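Local coordinates for protein pid-3 (Caenorhabditis elegans, PDB 7OCX) that pairs through its RNA recognition motif domain with that of TOFU-6, probably as a subunit of the PETISCO complex in piRNA biogenesis, at residues B[42-45]-B[46-50]. Residues are numbered along the deposited sequence; the frame is centred on the assembly and turned at random.
Sequences TITG and AQSAV
The hydroxyls of Thr-44 and Ser-48 share a short hydrogen bond across the hairpin: OG1 of Thr-44 lies 2.6 Å from OG of Ser-48, and either may be the donor. Both oxygens sit between their own backbone N and carbonyl carbon (chi1 65° and 64°), which turns each one to the other strand. The same rotation of Thr-44 leaves CG2 anti to its carbonyl carbon, where it meets CG2 of Val-50 at 4.0 Å, the two side chains crossing at about a right angle. Thr-44 and Gly-45 together face Ser-48 in a classic beta bulge, on the hairpin of strands 38-45 and 48-53 at one edge of the RRM sheet. Here Thr-44 N donates a hydrogen bond to Ser-48 O at 3.0 Å, from above the carbonyl plane, and a weak one from Ser-48 N to Gly-45 O (3.3 Å) closes the turn. Further from the turn, Thr-42 and Val-50 pair through two backbone hydrogen bonds, each 2.9 Å between N of one and O of the other. Ile-43 and Ala-49 share the face turned to helix 26-32, where both touch Ile-29, Ala-49 buried and Ile-43 still open to solvent; CB of Ala-49 comes within 4.0 Å of CA of Ile-43. At the turn, Ala-46 packs on Leu-102 of the TOFU-6 chain.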
loop_
_atom_site.group_PDB
_atom_site.type_symbol
_atom_site.label_atom_id
_atom_site.label_comp_id
_atom_site.label_asym_id
_atom_site.label_seq_id
_atom_site.Cartn_x
_atom_site.Cartn_y
_atom_site.Cartn_z
ATOM N N THR B 42 -6.806 11.356 9.971
ATOM C CA THR B 42 -6.430 12.351 10.965
ATOM C C THR B 42 -5.276 11.799 11.794
ATOM O O THR B 42 -5.448 10.835 12.545
ATOM C CB THR B 42 -7.613 12.711 11.855
ATOM O OG1 THR B 42 -8.680 13.230 11.056
ATOM C CG2 THR B 42 -7.211 13.749 12.870
ATOM N N ILE B 43 -4.104 12.412 11.663
ATOM C CA ILE B 43 -2.960 12.008 12.462
ATOM C C ILE B 43 -3.172 12.454 13.902
ATOM O O ILE B 43 -3.657 13.567 14.171
ATOM C CB ILE B 43 -1.672 12.584 11.847
ATOM C CG1 ILE B 43 -1.320 11.784 10.584
ATOM C CG2 ILE B 43 -0.508 12.525 12.816
ATOM C CD1 ILE B 43 -0.117 12.291 9.806
ATOM N N THR B 44 -2.857 11.563 14.834
ATOM C CA THR B 44 -3.061 11.795 16.262
ATOM C C THR B 44 -1.759 11.657 17.032
ATOM O O THR B 44 -1.763 11.744 18.261
ATOM C CB THR B 44 -4.095 10.814 16.820
ATOM O OG1 THR B 44 -3.580 9.483 16.736
ATOM C CG2 THR B 44 -5.392 10.917 16.037
ATOM N N GLY B 45 -0.655 11.449 16.329
ATOM C CA GLY B 45 0.667 11.362 16.911
ATOM C C GLY B 45 1.576 10.804 15.848
ATOM O O GLY B 45 1.128 10.360 14.796
ATOM N N ALA B 46 2.874 10.846 16.134
ATOM C CA ALA B 46 3.855 10.308 15.196
ATOM C C ALA B 46 3.509 8.900 14.732
ATOM O O ALA B 46 3.740 8.549 13.568
ATOM C CB ALA B 46 5.237 10.289 15.846
ATOM N N GLN B 47 3.026 8.051 15.642
ATOM C CA GLN B 47 2.788 6.651 15.310
ATOM C C GLN B 47 1.338 6.229 15.515
ATOM O O GLN B 47 1.076 5.067 15.848
ATOM C CB GLN B 47 3.697 5.738 16.132
ATOM C CG GLN B 47 5.156 6.116 16.108
ATOM C CD GLN B 47 5.991 5.160 16.910
ATOM O OE1 GLN B 47 6.421 5.486 18.015
ATOM N NE2 GLN B 47 6.245 3.975 16.357
ATOM N N SER B 48 0.390 7.145 15.332
ATOM C CA SER B 48 -1.013 6.791 15.483
ATOM C C SER B 48 -1.872 7.718 14.638
ATOM O O SER B 48 -1.544 8.896 14.436
ATOM C CB SER B 48 -1.495 6.848 16.954
ATOM O OG SER B 48 -1.444 8.154 17.499
ATOM N N ALA B 49 -3.002 7.182 14.183
ATOM C CA ALA B 49 -3.944 7.981 13.420
ATOM C C ALA B 49 -5.340 7.401 13.566
ATOM O O ALA B 49 -5.532 6.283 14.060
ATOM C CB ALA B 49 -3.546 8.045 11.944
ATOM N N VAL B 50 -6.326 8.195 13.165
ATOM C CA VAL B 50 -7.697 7.730 13.015
ATOM C C VAL B 50 -8.043 7.801 11.530
ATOM O O VAL B 50 -7.778 8.820 10.879
ATOM C CB VAL B 50 -8.679 8.555 13.867
ATOM C CG1 VAL B 50 -10.085 8.126 13.483
ATOM C CG2 VAL B 50 -8.439 8.375 15.375
#